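Local structure of MgGH51 (6ZPV) at residues 532-537 with 552-557; 2-7 with 525-530; 200-205 with 279-284. The protein probably hydrolyses terminal alpha-L-arabinofuranosyl residues from arabinose-containing polysaccharides, as an alpha-L-arabinofuranosidase of glycoside hydrolase family 51. All coordinates share one frame; numbering follows the deposited sequence. Where two conformers were deposited one is given.

Contact 1 of 3, residues 532-537 with 552-557; sequences GGTLHW and IANAGS
Ala553 N gives its hydrogen to His536 O at 2.8 Å, and His536 N returns a bond to Ala553 O, which makes these two the hydrogen-bonded pair of an antiparallel ladder. A third bond lies where the strands end: Ala555 N binds Thr534 O at 2.9 Å. Leu535 and Trp537, in non-hydrogen-bonded positions, share a face with Asn554 and Ile552. There Leu535 CD1 lies 3.9 Å from Asn554 CB and 4.1 Å from Ile552 CG2; the leucine and asparagine side chains cross obliquely. On the other face, the His536 imidazole reaches back to the loop before its strand, where His536 NE2 donates to Gly533 O at 2.8 Å; the oxygen is near the ring plane, while the nitrogen stands above the carbonyl plane. Asn554 has CG anti to its backbone N (chi1 -175°), and Asn554 OD1 takes the hydrogen of Gly556 N at 3.2 Å, an Asx turn; ND2 serves Ser558 O and Ala614 O. An alanine in place of Asn554 would probably leave Gly556 N and those two carbonyls without these mates and let the turn relax. Thr534 CB and CG2 pack closely on the backbone of Gly556. In the fold this is the open end of the hairpin 535-541/547-554: Ala553 and His536 rest on helix 454-469, Leu535 and Ile552 pack on strand 560-565, and strand 618-625 pairs with the outer side of 552-554.

Contact 2 of 3, residues 2-7 with 525-530; sequences TVTVNK and PSTLPT. With ACT (acetate ion), chain S.
Thr2 approaches Thr527 with its carbonyl oxygen, Thr2 O lying 3.7 Å from Thr527 OG1, and its backbone N is hydrogen-bonded to a sulfate ion, probably from the crystallisation liquor. At Val3 the contact becomes apolar: Val3 CG1, anti to the backbone N (chi1 -179°), lies 4.0 Å from Ser526 CB, and the same side chain packs on Trp537, Leu562 and Phe564. Thr4 uses both of its backbone polar groups: Thr4 N donates to Thr527 OG1 at 2.9 Å, fairly straight at 164°, and Thr4 O accepts from Thr527 N at 3.1 Å. Ser526 CA adds a CA-H...O contact to Thr4 O at 3.2 Å. Val5 forms a single backbone bridge with Ser526, but its side chain points away from 525-530 and packs on Ile539, Leu566 and Phe569. At Asn6 the backbone N meets Pro525 O at 2.8 Å, nearly along the C=O axis, and CB rests against that oxygen as well; the side-chain OD1 is engaged by Asn8 N. Residues 2-6 thus run roughly antiparallel to 525-527, which form no regular strand, and a side-chain hydroxyl, not a carbonyl, accepts from Thr4 N. That hydroxyl works both ways: Thr527 OG1 also donates to OXT of an acetate ion at 2.8 Å, which fixes its proton on the acetate side. The acetate too is probably from the liquor, so the second bond need not mean a natural ligand.

Contact 3 of 3, residues 200-205 with 279-284; sequences PTFKNR and EDTGME
Arg205 and Asp280 meet tip to tip in a two-nitrogen, side-on salt bridge. NE of Arg205 reaches Asp280 OD2 at 3.0 Å, almost straight at 174°, while Arg205 NH2 reaches Asp280 OD1 at 2.8 Å. Both oxygens are met on their syn sides, and the guanidinium and carboxylate planes are turned 26° apart, so the grip is slightly twisted. Beside it lies a small apolar patch: Phe202, with CG anti to the backbone N (chi1 -177°), brings CE2 to 4.0 Å from both Asp280 CB and Thr281 CG2. Lys203 slides past the aspartate, Lys203 CG 3.9 Å from Asp280 OD2, and that same CG lies over one face of the Phe202 ring, offset toward the rim. In the next shell, Gln276 NE2 also binds Asp280 OD1, so that oxygen has two donors, which would probably favour the charged carboxylate. On the arginine side, overlapping beta turns (Asn204 N to Thr201 O, Arg205 N to Phe202 O) fold the chain, and Thr201 OG1 gives its hydrogen to Arg205 O at 2.7 Å. Thr281 OG1 is hydrogen-bonded to Phe277 O, four residues back, and Gly282 follows with positive phi. The setting is that of a beta/alpha barrel: helix 271-281 turns back into barrel strand 284-289, and the salt bridge ties it to the link from strand 189-198 of the beta-sandwich into helix 211-219.

Overall arrangement
Contacts 1 and 2 are neighbours in the C-terminal beta domain, their centres 14 Å apart, and they touch directly: the indole NE1 of Trp537 probably donates to Thr527 O at 2.8 Å, with at most a weak bond to Ser526 OG. Pro529 CB also packs 3.4 Å from His536 ND1, so the loop that receives the N-terminal strand lies against the hairpin. Contact 3 is remote, centred about 37 Å from the centre of contact 1 and about 40 Å from that of contact 2, at the surface of the barrel. In sequence it is nested within the long loop that contact 2 closes. None of the six segments includes a residue lining the bound glycans, which are probably N-linked.

Contact 1 of 3, residues 532-537 with 552-557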
loop_
_atom_site.group_PDB
_atom_site.type_symbol
_atom_site.label_atom_id
_atom_site.label_comp_id
_atom_site.label_asym_id
_atom_site.label_seq_id
_atom_site.Cartn_x
_atom_site.Cartn_y
_atom_site.Cartn_z
ATOM N N GLY A 532 -12.159 -1.231 29.971
ATOM C CA GLY A 532 -11.541 -2.516 30.212
ATOM C C GLY A 532 -12.411 -3.688 29.840
ATOM O O GLY A 532 -11.924 -4.837 29.900
ATOM N N GLY A 533 -13.659 -3.437 29.523
ATOM C CA GLY A 533 -14.592 -4.506 29.156
ATOM C C GLY A 533 -14.430 -4.963 27.727
ATOM O O GLY A 533 -13.665 -4.376 26.927
ATOM N N THR A 534 -15.141 -6.032 27.386
ATOM C CA THR A 534 -15.098 -6.632 26.035
ATOM C C THR A 534 -16.098 -6.012 25.073
ATOM O O THR A 534 -15.974 -6.281 23.866
ATOM C CB THR A 534 -15.301 -8.130 26.125
ATOM O OG1 THR A 534 -16.496 -8.380 26.862
ATOM C CG2 THR A 534 -14.163 -8.832 26.803
ATOM N N LEU A 535 -17.121 -5.297 25.548
ATOM C CA LEU A 535 -18.229 -4.866 24.693
ATOM C C LEU A 535 -18.172 -3.361 24.522
ATOM O O LEU A 535 -18.184 -2.593 25.507
ATOM C CB LEU A 535 -19.574 -5.240 25.323
ATOM C CG LEU A 535 -20.808 -4.950 24.457
ATOM C CD1 LEU A 535 -20.826 -5.793 23.199
ATOM C CD2 LEU A 535 -22.068 -5.180 25.267
ATOM N N HIS A 536 -18.069 -2.894 23.271
ATOM C CA HIS A 536 -17.891 -1.460 22.961
ATOM C C HIS A 536 -18.780 -1.075 21.810
ATOM O O HIS A 536 -19.178 -1.901 20.994
ATOM C CB HIS A 536 -16.408 -1.192 22.615
ATOM C CG HIS A 536 -15.494 -1.364 23.777
ATOM N ND1 HIS A 536 -15.192 -0.308 24.583
ATOM C CD2 HIS A 536 -14.960 -2.506 24.299
ATOM C CE1 HIS A 536 -14.455 -0.833 25.588
ATOM N NE2 HIS A 536 -14.315 -2.137 25.453
ATOM N N TRP A 537 -19.088 0.214 21.717
ATOM C CA TRP A 537 -19.923 0.715 20.621
ATOM C C TRP A 537 -19.597 2.181 20.383
ATOM O O TRP A 537 -19.023 2.864 21.250
ATOM C CB TRP A 537 -21.428 0.538 20.973
ATOM C CG TRP A 537 -21.806 1.136 22.276
ATOM C CD1 TRP A 537 -22.152 2.446 22.525
ATOM C CD2 TRP A 537 -21.819 0.464 23.565
ATOM N NE1 TRP A 537 -22.350 2.627 23.869
ATOM C CE2 TRP A 537 -22.158 1.422 24.519
ATOM C CE3 TRP A 537 -21.539 -0.831 23.959
ATOM C CZ2 TRP A 537 -22.235 1.114 25.887
ATOM C CZ3 TRP A 537 -21.652 -1.137 25.283
ATOM C CH2 TRP A 537 -21.995 -0.175 26.241
ATOM N N ILE A 552 -20.854 -1.862 16.826
ATOM C CA ILE A 552 -20.793 -2.644 18.074
ATOM C C ILE A 552 -19.711 -3.707 17.942
ATOM O O ILE A 552 -19.761 -4.558 17.014
ATOM C CB ILE A 552 -22.126 -3.343 18.341
ATOM C CG1 ILE A 552 -23.304 -2.364 18.301
ATOM C CG2 ILE A 552 -22.069 -4.108 19.657
ATOM C CD1 ILE A 552 -24.665 -3.009 18.132
ATOM N N ALA A 553 -18.751 -3.695 18.851
ATOM C CA ALA A 553 -17.692 -4.702 18.911
ATOM C C ALA A 553 -17.890 -5.536 20.172
ATOM O O ALA A 553 -17.806 -4.997 21.272
ATOM C CB ALA A 553 -16.319 -4.043 18.883
ATOM N N ASN A 554 -18.080 -6.837 19.982
ATOM C CA ASN A 554 -18.041 -7.802 21.095
ATOM C C ASN A 554 -16.740 -8.561 20.935
ATOM O O ASN A 554 -16.662 -9.466 20.124
ATOM C CB ASN A 554 -19.263 -8.702 21.152
ATOM C CG ASN A 554 -19.251 -9.595 22.361
ATOM O OD1 ASN A 554 -18.230 -9.635 23.086
ATOM N ND2 ASN A 554 -20.356 -10.291 22.620
ATOM N N ALA A 555 -15.701 -8.139 21.682
ATOM C CA ALA A 555 -14.344 -8.680 21.536
ATOM C C ALA A 555 -14.085 -9.822 22.475
ATOM O O ALA A 555 -12.877 -10.271 22.568
ATOM C CB ALA A 555 -13.303 -7.587 21.756
ATOM N N GLY A 556 -15.114 -10.313 23.156
ATOM C CA GLY A 556 -15.034 -11.389 24.138
ATOM C C GLY A 556 -15.747 -12.673 23.719
ATOM O O GLY A 556 -16.376 -12.763 22.666
ATOM N N SER A 557 -15.649 -13.676 24.617
ATOM C CA SER A 557 -16.098 -15.047 24.320
ATOM C C SER A 557 -17.550 -15.336 24.677
ATOM O O SER A 557 -18.006 -16.478 24.396
ATOM C CB SER A 557 -15.216 -16.044 25.038
ATOM O OG SER A 557 -15.309 -15.888 26.424
#

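Contact 2 of 3, residues 2-7 with 525-530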
loop_
_atom_site.group_PDB
_atom_site.type_symbol
_atom_site.label_atom_id
_atom_site.label_comp_id
_atom_site.label_asym_id
_atom_site.label_seq_id
_atom_site.Cartn_x
_atom_site.Cartn_y
_atom_site.Cartn_z
ATOM N N THR A 2 -28.271 -1.483 28.843
ATOM C CA THR A 2 -29.030 -0.406 28.176
ATOM C C THR A 2 -28.097 0.665 27.621
ATOM O O THR A 2 -27.234 1.135 28.379
ATOM C CB THR A 2 -30.012 0.217 29.146
ATOM O OG1 THR A 2 -30.961 -0.773 29.528
ATOM C CG2 THR A 2 -30.710 1.415 28.526
ATOM N N VAL A 3 -28.226 0.976 26.367
ATOM C CA VAL A 3 -27.444 2.046 25.728
ATOM C C VAL A 3 -28.380 3.162 25.342
ATOM O O VAL A 3 -29.205 3.002 24.414
ATOM C CB VAL A 3 -26.683 1.531 24.503
ATOM C CG1 VAL A 3 -25.889 2.642 23.887
ATOM C CG2 VAL A 3 -25.764 0.390 24.868
ATOM N N THR A 4 -28.303 4.274 26.068
ATOM C CA THR A 4 -29.128 5.445 25.792
ATOM C C THR A 4 -28.363 6.339 24.834
ATOM O O THR A 4 -27.202 6.703 25.137
ATOM C CB THR A 4 -29.479 6.147 27.099
ATOM O OG1 THR A 4 -30.262 5.252 27.900
ATOM C CG2 THR A 4 -30.282 7.416 26.857
ATOM N N VAL A 5 -29.001 6.781 23.761
ATOM C CA VAL A 5 -28.372 7.589 22.701
ATOM C C VAL A 5 -28.807 9.028 22.862
ATOM O O VAL A 5 -30.023 9.303 22.876
ATOM C CB VAL A 5 -28.731 7.041 21.319
ATOM C CG1 VAL A 5 -27.979 7.830 20.283
ATOM C CG2 VAL A 5 -28.413 5.540 21.258
ATOM N N ASN A 6 -27.874 9.947 22.990
ATOM C CA ASN A 6 -28.209 11.377 23.057
ATOM C C ASN A 6 -28.605 11.862 21.674
ATOM O O ASN A 6 -27.891 11.598 20.676
ATOM C CB ASN A 6 -26.989 12.132 23.588
ATOM C CG ASN A 6 -27.263 13.513 24.130
ATOM O OD1 ASN A 6 -27.996 14.302 23.534
ATOM N ND2 ASN A 6 -26.591 13.772 25.248
ATOM N N LYS A 7 -29.701 12.614 21.594
ATOM C CA LYS A 7 -30.132 13.209 20.329
ATOM C C LYS A 7 -29.223 14.350 19.884
ATOM O O LYS A 7 -29.318 14.749 18.729
ATOM C CB LYS A 7 -31.568 13.711 20.379
ATOM C CG LYS A 7 -31.781 14.902 21.303
ATOM C CD LYS A 7 -33.181 15.530 21.240
ATOM C CE LYS A 7 -33.428 16.528 22.347
ATOM N NZ LYS A 7 -32.513 17.690 22.234
ATOM N N PRO A 525 -23.232 11.138 21.372
ATOM C CA PRO A 525 -22.833 10.501 22.623
ATOM C C PRO A 525 -23.861 9.437 23.049
ATOM O O PRO A 525 -25.073 9.562 22.755
ATOM C CB PRO A 525 -22.772 11.642 23.661
ATOM C CG PRO A 525 -22.752 12.897 22.842
ATOM C CD PRO A 525 -23.398 12.598 21.497
ATOM N N SER A 526 -23.366 8.455 23.769
ATOM C CA SER A 526 -24.202 7.360 24.281
ATOM C C SER A 526 -23.646 6.941 25.620
ATOM O O SER A 526 -22.506 7.291 26.002
ATOM C CB SER A 526 -24.281 6.215 23.291
ATOM O OG SER A 526 -22.992 5.635 23.064
ATOM N N THR A 527 -24.411 6.112 26.339
ATOM C CA THR A 527 -23.871 5.407 27.495
ATOM C C THR A 527 -22.459 4.930 27.214
ATOM O O THR A 527 -22.239 4.300 26.172
ATOM C CB THR A 527 -24.773 4.215 27.808
ATOM O OG1 THR A 527 -26.145 4.639 27.912
ATOM C CG2 THR A 527 -24.359 3.450 29.044
ATOM N N LEU A 528 -21.529 5.154 28.123
ATOM C CA LEU A 528 -20.161 4.707 27.896
ATOM C C LEU A 528 -20.028 3.209 28.080
ATOM O O LEU A 528 -20.532 2.650 29.064
ATOM C CB LEU A 528 -19.183 5.434 28.821
ATOM C CG LEU A 528 -18.964 6.908 28.559
ATOM C CD1 LEU A 528 -18.189 7.564 29.706
ATOM C CD2 LEU A 528 -18.273 7.176 27.260
ATOM N N PRO A 529 -19.269 2.527 27.202
ATOM C CA PRO A 529 -18.837 1.174 27.507
ATOM C C PRO A 529 -18.056 1.092 28.810
ATOM O O PRO A 529 -17.493 2.096 29.269
ATOM C CB PRO A 529 -17.906 0.802 26.319
ATOM C CG PRO A 529 -18.422 1.698 25.192
ATOM C CD PRO A 529 -18.768 2.991 25.895
ATOM N N THR A 530 -17.946 -0.097 29.366
ATOM C CA THR A 530 -17.069 -0.328 30.516
ATOM C C THR A 530 -15.605 -0.201 30.070
ATOM O O THR A 530 -15.214 -0.912 29.143
ATOM C CB THR A 530 -17.345 -1.691 31.120
ATOM O OG1 THR A 530 -18.717 -1.703 31.529
ATOM C CG2 THR A 530 -16.466 -1.939 32.323
HETATM C C ACT S . -25.945 5.843 31.243
HETATM O O ACT S . -24.742 6.327 31.668
HETATM O OXT ACT S . -26.583 6.197 30.170
HETATM C CH3 ACT S . -26.606 4.656 32.029
#

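Contact 3 of 3, residues 200-205 with 279-284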
loop_
_atom_site.group_PDB
_atom_site.type_symbol
_atom_site.label_atom_id
_atom_site.label_comp_id
_atom_site.label_asym_id
_atom_site.label_seq_id
_atom_site.Cartn_x
_atom_site.Cartn_y
_atom_site.Cartn_z
ATOM N N PRO A 200 -3.995 -4.918 -18.351
ATOM C CA PRO A 200 -4.819 -3.740 -18.225
ATOM C C PRO A 200 -4.676 -3.163 -16.818
ATOM O O PRO A 200 -4.623 -3.934 -15.847
ATOM C CB PRO A 200 -6.274 -4.283 -18.523
ATOM C CG PRO A 200 -6.022 -5.513 -19.357
ATOM C CD PRO A 200 -4.765 -6.125 -18.768
ATOM N N THR A 201 -4.746 -1.854 -16.660
ATOM C CA THR A 201 -4.548 -1.213 -15.364
ATOM C C THR A 201 -5.822 -0.575 -14.824
ATOM O O THR A 201 -6.743 -0.251 -15.588
ATOM C CB THR A 201 -3.416 -0.198 -15.470
ATOM O OG1 THR A 201 -3.762 0.744 -16.471
ATOM C CG2 THR A 201 -2.067 -0.830 -15.691
ATOM N N PHE A 202 -5.835 -0.320 -13.537
ATOM C CA PHE A 202 -6.930 0.453 -12.897
ATOM C C PHE A 202 -7.086 1.785 -13.611
ATOM O O PHE A 202 -6.098 2.525 -13.812
ATOM C CB PHE A 202 -6.560 0.617 -11.429
ATOM C CG PHE A 202 -7.591 1.309 -10.589
ATOM C CD1 PHE A 202 -8.838 0.744 -10.346
ATOM C CD2 PHE A 202 -7.338 2.559 -10.022
ATOM C CE1 PHE A 202 -9.764 1.367 -9.533
ATOM C CE2 PHE A 202 -8.288 3.151 -9.220
ATOM C CZ PHE A 202 -9.500 2.587 -8.980
ATOM N N LYS A 203 -8.298 2.105 -14.011
ATOM C CA LYS A 203 -8.648 3.357 -14.705
ATOM C C LYS A 203 -7.814 3.536 -15.973
ATOM O O LYS A 203 -7.693 4.654 -16.480
ATOM C CB LYS A 203 -8.530 4.565 -13.771
ATOM C CG LYS A 203 -9.460 4.470 -12.590
ATOM C CD LYS A 203 -10.894 4.544 -12.839
ATOM C CE LYS A 203 -11.631 4.692 -11.510
ATOM N NZ LYS A 203 -13.045 4.365 -11.708
ATOM N N ASN A 204 -7.275 2.441 -16.526
ATOM C CA ASN A 204 -6.467 2.508 -17.773
ATOM C C ASN A 204 -5.343 3.543 -17.653
ATOM O O ASN A 204 -4.903 4.088 -18.677
ATOM C CB ASN A 204 -7.299 2.724 -19.038
ATOM C CG ASN A 204 -8.355 1.653 -19.149
ATOM O OD1 ASN A 204 -8.079 0.450 -19.055
ATOM N ND2 ASN A 204 -9.582 2.085 -19.330
ATOM N N ARG A 205 -4.759 3.688 -16.476
ATOM C CA ARG A 205 -3.651 4.621 -16.348
ATOM C C ARG A 205 -2.366 4.003 -16.870
ATOM O O ARG A 205 -2.027 2.852 -16.548
ATOM C CB ARG A 205 -3.386 5.027 -14.882
ATOM C CG ARG A 205 -4.592 5.736 -14.225
ATOM C CD ARG A 205 -5.132 6.884 -15.081
ATOM N NE ARG A 205 -6.201 7.555 -14.431
ATOM C CZ ARG A 205 -7.025 8.390 -15.023
ATOM N NH1 ARG A 205 -6.907 8.602 -16.332
ATOM N NH2 ARG A 205 -8.049 8.898 -14.342
ATOM N N GLU A 279 -6.329 10.758 -6.851
ATOM C CA GLU A 279 -7.326 11.427 -7.677
ATOM C C GLU A 279 -8.383 10.423 -8.131
ATOM O O GLU A 279 -9.617 10.723 -8.081
ATOM C CB GLU A 279 -6.668 12.095 -8.904
ATOM C CG GLU A 279 -7.623 12.734 -9.841
ATOM C CD GLU A 279 -6.877 13.553 -10.863
ATOM O OE1 GLU A 279 -6.913 13.173 -12.091
ATOM O OE2 GLU A 279 -6.206 14.489 -10.479
ATOM N N ASP A 280 -7.979 9.225 -8.515
ATOM C CA ASP A 280 -8.887 8.207 -9.062
ATOM C C ASP A 280 -9.806 7.582 -8.022
ATOM O O ASP A 280 -10.761 6.919 -8.410
ATOM C CB ASP A 280 -8.092 7.117 -9.787
ATOM C CG ASP A 280 -7.417 7.596 -11.073
ATOM O OD1 ASP A 280 -7.795 8.684 -11.580
ATOM O OD2 ASP A 280 -6.554 6.844 -11.574
ATOM N N THR A 281 -9.496 7.695 -6.756
ATOM C CA THR A 281 -10.249 7.063 -5.666
ATOM C C THR A 281 -10.905 8.063 -4.731
ATOM O O THR A 281 -11.615 7.645 -3.801
ATOM C CB THR A 281 -9.323 6.146 -4.876
ATOM O OG1 THR A 281 -8.252 6.894 -4.340
ATOM C CG2 THR A 281 -8.840 4.964 -5.656
ATOM N N GLY A 282 -10.636 9.329 -4.870
ATOM C CA GLY A 282 -11.087 10.352 -3.901
ATOM C C GLY A 282 -10.359 10.356 -2.584
ATOM O O GLY A 282 -10.814 11.044 -1.688
ATOM N N MET A 283 -9.245 9.647 -2.463
ATOM C CA MET A 283 -8.421 9.742 -1.256
ATOM C C MET A 283 -7.569 11.012 -1.285
ATOM O O MET A 283 -7.223 11.468 -2.371
ATOM C CB MET A 283 -7.465 8.547 -1.135
ATOM C CG MET A 283 -8.167 7.230 -0.859
ATOM S SD MET A 283 -7.043 5.863 -0.523
ATOM C CE MET A 283 -7.428 4.782 -1.890
ATOM N N GLU A 284 -7.211 11.512 -0.122
ATOM C CA GLU A 284 -6.202 12.555 -0.032
ATOM C C GLU A 284 -4.939 11.999 0.612
ATOM O O GLU A 284 -4.968 11.053 1.422
ATOM C CB GLU A 284 -6.679 13.764 0.745
ATOM C CG GLU A 284 -6.893 13.561 2.235
ATOM C CD GLU A 284 -7.411 14.839 2.880
ATOM O OE1 GLU A 284 -8.613 14.876 3.240
ATOM O OE2 GLU A 284 -6.626 15.799 2.980
#